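Local coordinates for type III CBASS phage resistance system CD-NTase-associated protein Cap8 (Pseudomonas aeruginosa, PDB 6P8P), which is a bacterial HORMA domain protein of a type III CBASS operon that takes part in regulating a cGAS-like CD-NTase during immunity against bacteriophages, at the interface of chains A and B. Numbering follows the deposited sequence. Chains: chain A/B, Uncharacterized protein.

Contacts 1, 2 and 3 are parts of one two-fold symmetric interface between two copies of the HORMA1 protein. The C-alpha centres of contacts 1 and 2 lie about 15 Å apart, those of contacts 1 and 3 about 13 Å. Contacts 2 and 3 are close neighbours, about 7 Å between centres, and share B:Trp113. Contacts 1 and 2 are largely twins: A:Trp113, A:Ser116 and A:Ala117 meet B:Leu18 and B:Ala48 in contact 1, and the chains are exchanged in contact 2. Contact 3 reaches the axis, where A:Ser49 and B:Ser49 pair. This dimer may or may not be the form present in the cell.

Contact 1: the interface of chains A and B. Residues chain A 46, 113, 116-117, 120; chain B 18, 44-45, 48.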
ATOM      1  N   VAL A  46       2.922  -0.344  -0.346  1.00 15.31           N
ATOM      2  CA  VAL A  46       2.843  -1.597   0.393  1.00 17.54           C
ATOM      3  C   VAL A  46       3.579  -1.465   1.722  1.00 18.38           C
ATOM      4  O   VAL A  46       3.077  -1.856   2.785  1.00 15.82           O
ATOM      5  CB  VAL A  46       3.405  -2.758  -0.457  1.00 20.70           C
ATOM      6  CG1 VAL A  46       3.439  -4.029   0.360  1.00 22.27           C
ATOM      7  CG2 VAL A  46       2.594  -2.930  -1.716  1.00 29.26           C
ATOM      8  N   TRP A 113      -2.333 -10.465  -0.920  1.00 19.93           N
ATOM      9  CA  TRP A 113      -2.311  -9.219  -1.674  1.00 17.41           C
ATOM     10  C   TRP A 113      -0.944  -8.554  -1.596  1.00 17.05           C
ATOM     11  O   TRP A 113      -0.465  -8.003  -2.593  1.00 19.22           O
ATOM     12  CB  TRP A 113      -3.439  -8.287  -1.211  1.00 20.17           C
ATOM     13  CG  TRP A 113      -3.206  -7.354  -0.053  1.00 19.25           C
ATOM     14  CD1 TRP A 113      -3.673  -7.496   1.231  1.00 16.43           C
ATOM     15  CD2 TRP A 113      -2.522  -6.095  -0.098  1.00 18.00           C
ATOM     16  NE1 TRP A 113      -3.282  -6.409   1.985  1.00 21.04           N
ATOM     17  CE2 TRP A 113      -2.574  -5.544   1.193  1.00 21.02           C
ATOM     18  CE3 TRP A 113      -1.843  -5.396  -1.100  1.00 18.76           C
ATOM     19  CZ2 TRP A 113      -1.999  -4.308   1.501  1.00 21.18           C
ATOM     20  CZ3 TRP A 113      -1.295  -4.179  -0.795  1.00 23.26           C
ATOM     21  CH2 TRP A 113      -1.353  -3.659   0.497  1.00 20.53           C
ATOM     22  N   SER A 116       1.674 -10.200  -4.005  1.00 20.96           N
ATOM     23  CA  SER A 116       1.365  -9.818  -5.381  1.00 19.16           C
ATOM     24  C   SER A 116       1.714  -8.365  -5.660  1.00 19.17           C
ATOM     25  O   SER A 116       2.235  -8.045  -6.729  1.00 24.79           O
ATOM     26  CB  SER A 116      -0.118 -10.071  -5.679  1.00 26.52           C
ATOM     27  OG  SER A 116      -0.401 -11.445  -5.664  1.00 29.47           O
ATOM     28  N   ALA A 117       1.388  -7.465  -4.739  1.00 19.25           N
ATOM     29  CA  ALA A 117       1.698  -6.054  -4.916  1.00 20.69           C
ATOM     30  C   ALA A 117       3.195  -5.822  -5.001  1.00 20.82           C
ATOM     31  O   ALA A 117       3.651  -4.979  -5.778  1.00 22.73           O
ATOM     32  CB  ALA A 117       1.094  -5.237  -3.778  1.00 20.12           C
ATOM     33  N   LYS A 120       4.965  -6.752  -8.403  1.00 24.90           N
ATOM     34  CA  LYS A 120       4.855  -5.820  -9.513  1.00 29.90           C
ATOM     35  C   LYS A 120       6.109  -4.970  -9.660  1.00 34.20           C
ATOM     36  O   LYS A 120       6.415  -4.505 -10.762  1.00 28.55           O
ATOM     37  CB  LYS A 120       3.666  -4.874  -9.314  1.00 26.08           C
ATOM     38  CG  LYS A 120       2.303  -5.506  -9.139  1.00 49.90           C
ATOM     39  CD  LYS A 120       1.202  -4.413  -9.094  1.00 58.45           C
ATOM     40  CE  LYS A 120       1.524  -3.208  -9.999  1.00 69.66           C
ATOM     41  NZ  LYS A 120       0.538  -2.095  -9.972  1.00 73.40           N
TER
ATOM     42  N   LEU B  18      -5.887  -6.963  -3.797  1.00 17.66           N
ATOM     43  CA  LEU B  18      -5.285  -6.534  -5.050  1.00 17.96           C
ATOM     44  C   LEU B  18      -6.127  -6.980  -6.236  1.00 17.18           C
ATOM     45  O   LEU B  18      -6.346  -6.203  -7.173  1.00 18.48           O
ATOM     46  CB  LEU B  18      -3.863  -7.086  -5.176  1.00 23.38           C
ATOM     47  CG  LEU B  18      -3.175  -6.708  -6.474  1.00 25.88           C
ATOM     48  CD1 LEU B  18      -1.778  -6.154  -6.192  1.00 36.41           C
ATOM     49  CD2 LEU B  18      -3.093  -7.920  -7.385  1.00 37.54           C
ATOM     50  N   THR B  44      -1.780   0.983  -7.064  1.00 17.72           N
ATOM     51  CA  THR B  44      -2.338  -0.302  -6.642  1.00 18.76           C
ATOM     52  C   THR B  44      -2.026  -0.611  -5.185  1.00 18.48           C
ATOM     53  O   THR B  44      -2.911  -1.048  -4.444  1.00 18.32           O
ATOM     54  CB  THR B  44      -1.815  -1.429  -7.533  1.00 19.58           C
ATOM     55  OG1 THR B  44      -2.391  -1.310  -8.848  1.00 19.86           O
ATOM     56  CG2 THR B  44      -2.190  -2.802  -6.953  1.00 22.62           C
ATOM     57  N   GLY B  45      -0.776  -0.388  -4.756  1.00 17.13           N
ATOM     58  CA  GLY B  45      -0.412  -0.675  -3.370  1.00 20.04           C
ATOM     59  C   GLY B  45      -1.260   0.068  -2.351  1.00 20.76           C
ATOM     60  O   GLY B  45      -1.714  -0.508  -1.357  1.00 16.31           O
ATOM     61  N   ALA B  48      -5.113  -1.129  -2.733  1.00 16.05           N
ATOM     62  CA  ALA B  48      -5.287  -2.451  -2.138  1.00 15.67           C
ATOM     63  C   ALA B  48      -5.223  -2.399  -0.613  1.00 21.06           C
ATOM     64  O   ALA B  48      -6.004  -3.071   0.074  1.00 18.35           O
ATOM     65  CB  ALA B  48      -4.238  -3.414  -2.694  1.00 17.52           C
TER
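B:Leu18 reaches across to helix 111-119 of chain A with both methyl branches. Its CD1 packs on the backbone of A:Ala117, 3.7 Å from CA, while CD2 lies 4.0 Å from CB of A:Ser116, so the fork straddles neighbouring residues of one helical turn. With CG anti to the backbone N (chi1 179°), the branches are carried away from helix 17-29 toward the partner. Beside it, the methyl CB of B:Ala48 lies over one face of the benzo half of the A:Trp113 indole, toward its rim, 3.5 Å from CE3 and nearly as close to CZ3. The outer rim of the same ring approaches the backbone of B:Gly45, whose carbonyl O is 3.7 Å from CH2. A:Val46 adds a looser touch through CG2, 4.1 Å from CA of B:Gly45. At the margin A:Lys120, poorly ordered and bent at chi3, brings its terminal amine NZ to 3.2 Å from the hydroxyl OG1 of B:Thr44; the hydrogen bond is weak, and the two side chains cross obliquely. Behind the first shell, helix 44-52 of chain B sets B:Thr44, B:Gly45 and B:Ala48 along one surface, and helix 111-119 of chain A turns A:Trp113 toward B:Gly45 and B:Ala48, and A:Ser116 and A:Ala117 toward B:Leu18 on helix 17-29. The patch gives the dimer of the crystal a mainly apolar seam, with B:Leu18 the residue that buries the most surface here.

Contact 2: the interface of chains A and B. Residues chain A 16, 18, 48; chain B 113, 116-117.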
ATOM      1  N   ASP A  16       4.510   9.576  10.460  1.00 17.80           N
ATOM      2  CA  ASP A  16       3.493   8.749   9.820  1.00 17.56           C
ATOM      3  C   ASP A  16       4.170   7.582   9.083  1.00 17.48           C
ATOM      4  O   ASP A  16       5.405   7.481   8.999  1.00 17.70           O
ATOM      5  CB  ASP A  16       2.576   9.592   8.936  1.00 20.97           C
ATOM      6  CG  ASP A  16       3.182  10.018   7.610  1.00 28.21           C
ATOM      7  OD1 ASP A  16       3.975   9.315   6.976  1.00 20.93           O
ATOM      8  OD2 ASP A  16       2.780  11.122   7.155  1.00 28.72           O
ATOM      9  N   LEU A  18       4.415   6.607   6.062  1.00 15.24           N
ATOM     10  CA  LEU A  18       5.241   6.883   4.891  1.00 18.33           C
ATOM     11  C   LEU A  18       6.535   7.603   5.281  1.00 18.46           C
ATOM     12  O   LEU A  18       7.606   7.336   4.719  1.00 18.08           O
ATOM     13  CB  LEU A  18       4.436   7.697   3.874  1.00 18.32           C
ATOM     14  CG  LEU A  18       5.182   8.110   2.610  1.00 19.46           C
ATOM     15  CD1 LEU A  18       4.241   8.032   1.370  1.00 23.33           C
ATOM     16  CD2 LEU A  18       5.696   9.523   2.735  1.00 29.25           C
ATOM     17  N   ALA A  48       4.494   1.167   3.547  1.00 16.27           N
ATOM     18  CA  ALA A  48       3.790   2.032   4.482  1.00 15.19           C
ATOM     19  C   ALA A  48       2.536   1.365   5.021  1.00 16.17           C
ATOM     20  O   ALA A  48       2.188   1.533   6.190  1.00 15.51           O
ATOM     21  CB  ALA A  48       3.470   3.366   3.803  1.00 17.00           C
TER
ATOM     22  N   TRP B 113      -0.604   9.255   5.730  1.00 18.19           N
ATOM     23  CA  TRP B 113       0.320   8.536   4.859  1.00 17.43           C
ATOM     24  C   TRP B 113      -0.301   8.271   3.492  1.00 17.95           C
ATOM     25  O   TRP B 113       0.376   8.382   2.461  1.00 16.11           O
ATOM     26  CB  TRP B 113       0.787   7.238   5.532  1.00 15.86           C
ATOM     27  CG  TRP B 113      -0.039   5.989   5.421  1.00 17.67           C
ATOM     28  CD1 TRP B 113      -0.833   5.439   6.388  1.00 15.38           C
ATOM     29  CD2 TRP B 113      -0.092   5.084   4.305  1.00 15.97           C
ATOM     30  NE1 TRP B 113      -1.406   4.262   5.927  1.00 16.12           N
ATOM     31  CE2 TRP B 113      -0.954   4.020   4.660  1.00 15.00           C
ATOM     32  CE3 TRP B 113       0.460   5.100   3.019  1.00 19.15           C
ATOM     33  CZ2 TRP B 113      -1.280   2.992   3.773  1.00 16.62           C
ATOM     34  CZ3 TRP B 113       0.174   4.048   2.153  1.00 21.51           C
ATOM     35  CH2 TRP B 113      -0.695   3.010   2.528  1.00 18.38           C
ATOM     36  N   SER B 116      -0.174  11.351   1.141  1.00 19.86           N
ATOM     37  CA  SER B 116       1.185  11.558   0.644  1.00 18.57           C
ATOM     38  C   SER B 116       1.574  10.498  -0.384  1.00 19.55           C
ATOM     39  O   SER B 116       2.263  10.799  -1.366  1.00 20.03           O
ATOM     40  CB  SER B 116       2.188  11.522   1.804  1.00 20.49           C
ATOM     41  OG  SER B 116       1.956  12.552   2.718  1.00 24.26           O
ATOM     42  N   ALA B 117       1.185   9.245  -0.147  1.00 20.46           N
ATOM     43  CA  ALA B 117       1.501   8.167  -1.083  1.00 21.28           C
ATOM     44  C   ALA B 117       0.804   8.361  -2.424  1.00 22.77           C
ATOM     45  O   ALA B 117       1.418   8.173  -3.480  1.00 22.14           O
ATOM     46  CB  ALA B 117       1.112   6.815  -0.478  1.00 21.78           C
TER
HETATM   47  O   HOH W   1       3.444  12.152   4.928  1.00 26.62           O
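In this HORMA domain protein the start of helix 17-29 and the middle of helix 44-52 of chain A receive helix 111-119 of chain B. A:Ala48 lies over one face of the B:Trp113 indole: its methyl CB is 3.9 Å from the centroid of the six-membered ring, a CH-pi contact shifted toward the rim, with CE3 the nearest ring atom at 3.6 Å. The indole leaves its helix with CG between the backbone N and the carbonyl carbon (chi1 85°), which turns the benzo half toward A:Ala48 and leaves CB against the first turn of helix 17-29. There CB of B:Trp113 sits 4.0 Å from CB of A:Leu18. Further out, A:Leu18 lays CD1 along the backbone of B:Ala117, 3.7 Å from CA, and both of its methyls also reach CB of B:Ser116. A:Asp16 stands just before the helix, its side chain crossing that of B:Trp113 at about a right angle, with carboxylate and ring planes 58° apart. Its two oxygens serve different ends. OD1 takes a weak, bent bond from the backbone N of A:Leu18, 2.9 Å away, in the manner of a helix N-cap. OD2 is 2.5 Å from water 1, which in turn lies 2.7 Å from the hydroxyl OG of B:Ser116, so a water bridge joins the carboxylate to the partner helix beside the apolar packing.

Contact 3: the interface of chains A and B. Residues chain A 17, 49, 52-53; chain B 49, 53, 110, 113.
Helices 44-52 of the two HORMA domain chains meet at the two-fold axis, while the 3-10 helix 108-110 and helix 111-119 of chain B lie against helices 17-29 and 44-52 of chain A. A:Ser49 and B:Ser49 share a short hydrogen bond, OG to OG 2.6 Å, whose donor is not decided. Both hydroxyls extend anti to their own backbone N (chi1 177° and -179°), pointing each at its symmetry mate. Next to them the backbone of A:Ser49 lies over one face of the benzo half of B:Trp113, near its rim, CA 3.7 Å from CZ2. The methyl CB of A:Ala17 lies 4.0 Å from CD1 of this indole, and that of A:Ala52 touches its nitrogen NE1 at 3.6 Å. That N-H is directed within chain B: it meets the amide oxygen OE1 of B:Gln110 at 3.0 Å, in the carbonyl plane on a lone pair, which would help fix the ring's rotation. Water 2 lies 2.8 Å from the same OE1 and also contacts the carbonyl O of A:Ser49, bridging the chains. The other end of the amide, NE2, bonds OD2 of B:Asp53 at 2.9 Å from above the carboxylate plane. Across the axis the OD1 atoms of A:Asp53 and B:Asp53 stand 4.3 Å apart, a proximity that might raise the proton affinity of either carboxylate.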
ATOM      1  N   ALA A  17       3.350   6.624   8.650  1.00 16.55           N
ATOM      2  CA  ALA A  17       3.900   5.378   8.103  1.00 13.91           C
ATOM      3  C   ALA A  17       4.766   5.618   6.875  1.00 15.02           C
ATOM      4  O   ALA A  17       5.771   4.906   6.655  1.00 15.71           O
ATOM      5  CB  ALA A  17       2.765   4.403   7.784  1.00 19.33           C
ATOM      6  N   SER A  49       1.822   0.618   4.187  1.00 15.69           N
ATOM      7  CA  SER A  49       0.648  -0.089   4.684  1.00 13.74           C
ATOM      8  C   SER A  49       1.004  -1.029   5.823  1.00 15.25           C
ATOM      9  O   SER A  49       0.302  -1.086   6.839  1.00 15.20           O
ATOM     10  CB  SER A  49      -0.002  -0.877   3.534  1.00 15.41           C
ATOM     11  OG  SER A  49      -1.125  -1.657   3.963  1.00 20.05           O
ATOM     12  N   ALA A  52       1.868   0.901   8.947  1.00 16.03           N
ATOM     13  CA  ALA A  52       0.657   1.396   9.587  1.00 15.91           C
ATOM     14  C   ALA A  52      -0.043   0.295  10.374  1.00 17.60           C
ATOM     15  O   ALA A  52      -0.747   0.581  11.349  1.00 20.79           O
ATOM     16  CB  ALA A  52      -0.291   1.998   8.528  1.00 20.71           C
ATOM     17  N   ASP A  53       0.105  -0.954   9.955  1.00 14.63           N
ATOM     18  CA  ASP A  53      -0.431  -2.102  10.676  1.00 17.05           C
ATOM     19  C   ASP A  53       0.512  -2.612  11.760  1.00 21.93           C
ATOM     20  O   ASP A  53       0.210  -3.636  12.384  1.00 19.14           O
ATOM     21  CB  ASP A  53      -0.775  -3.214   9.681  1.00 18.61           C
ATOM     22  CG  ASP A  53      -2.057  -2.881   8.855  1.00 22.54           C
ATOM     23  OD1 ASP A  53      -2.964  -2.228   9.410  1.00 25.36           O
ATOM     24  OD2 ASP A  53      -2.151  -3.265   7.663  1.00 26.97           O
TER
ATOM     25  N   SER B  49      -4.343  -1.571  -0.069  1.00 17.16           N
ATOM     26  CA  SER B  49      -4.277  -1.414   1.376  1.00 14.25           C
ATOM     27  C   SER B  49      -5.602  -0.937   1.919  1.00 16.37           C
ATOM     28  O   SER B  49      -6.060  -1.410   2.963  1.00 18.56           O
ATOM     29  CB  SER B  49      -3.188  -0.409   1.739  1.00 14.30           C
ATOM     30  OG  SER B  49      -3.087  -0.242   3.137  1.00 17.86           O
ATOM     31  N   ASP B  53      -8.432  -2.886   4.365  1.00 17.62           N
ATOM     32  CA  ASP B  53      -8.998  -2.304   5.580  1.00 17.22           C
ATOM     33  C   ASP B  53     -10.510  -2.017   5.455  1.00 19.79           C
ATOM     34  O   ASP B  53     -11.089  -1.370   6.326  1.00 18.11           O
ATOM     35  CB  ASP B  53      -8.218  -1.043   5.928  1.00 20.74           C
ATOM     36  CG  ASP B  53      -6.802  -1.357   6.473  1.00 22.92           C
ATOM     37  OD1 ASP B  53      -6.619  -2.447   7.078  1.00 22.75           O
ATOM     38  OD2 ASP B  53      -5.891  -0.510   6.290  1.00 19.95           O
ATOM     39  N   GLN B 110      -5.197   6.770   8.855  1.00 21.41           N
ATOM     40  CA  GLN B 110      -4.236   6.533   7.806  1.00 19.13           C
ATOM     41  C   GLN B 110      -4.233   7.613   6.744  1.00 22.76           C
ATOM     42  O   GLN B 110      -3.451   7.522   5.797  1.00 17.56           O
ATOM     43  CB  GLN B 110      -4.521   5.177   7.153  1.00 18.80           C
ATOM     44  CG  GLN B 110      -4.249   4.001   8.134  1.00 24.75           C
ATOM     45  CD  GLN B 110      -4.341   2.655   7.463  1.00 28.45           C
ATOM     46  OE1 GLN B 110      -3.471   2.274   6.678  1.00 20.98           O
ATOM     47  NE2 GLN B 110      -5.390   1.902   7.792  1.00 24.42           N
ATOM     48  N   TRP B 113      -0.604   9.255   5.730  1.00 18.19           N
ATOM     49  CA  TRP B 113       0.320   8.536   4.859  1.00 17.43           C
ATOM     50  C   TRP B 113      -0.301   8.271   3.492  1.00 17.95           C
ATOM     51  O   TRP B 113       0.376   8.382   2.461  1.00 16.11           O
ATOM     52  CB  TRP B 113       0.787   7.238   5.532  1.00 15.86           C
ATOM     53  CG  TRP B 113      -0.039   5.989   5.421  1.00 17.67           C
ATOM     54  CD1 TRP B 113      -0.833   5.439   6.388  1.00 15.38           C
ATOM     55  CD2 TRP B 113      -0.092   5.084   4.305  1.00 15.97           C
ATOM     56  NE1 TRP B 113      -1.406   4.262   5.927  1.00 16.12           N
ATOM     57  CE2 TRP B 113      -0.954   4.020   4.660  1.00 15.00           C
ATOM     58  CE3 TRP B 113       0.460   5.100   3.019  1.00 19.15           C
ATOM     59  CZ2 TRP B 113      -1.280   2.992   3.773  1.00 16.62           C
ATOM     60  CZ3 TRP B 113       0.174   4.048   2.153  1.00 21.51           C
ATOM     61  CH2 TRP B 113      -0.695   3.010   2.528  1.00 18.38           C
TER
HETATM   62  O   HOH W   2      -2.698  -0.382   6.755  1.00 17.75           O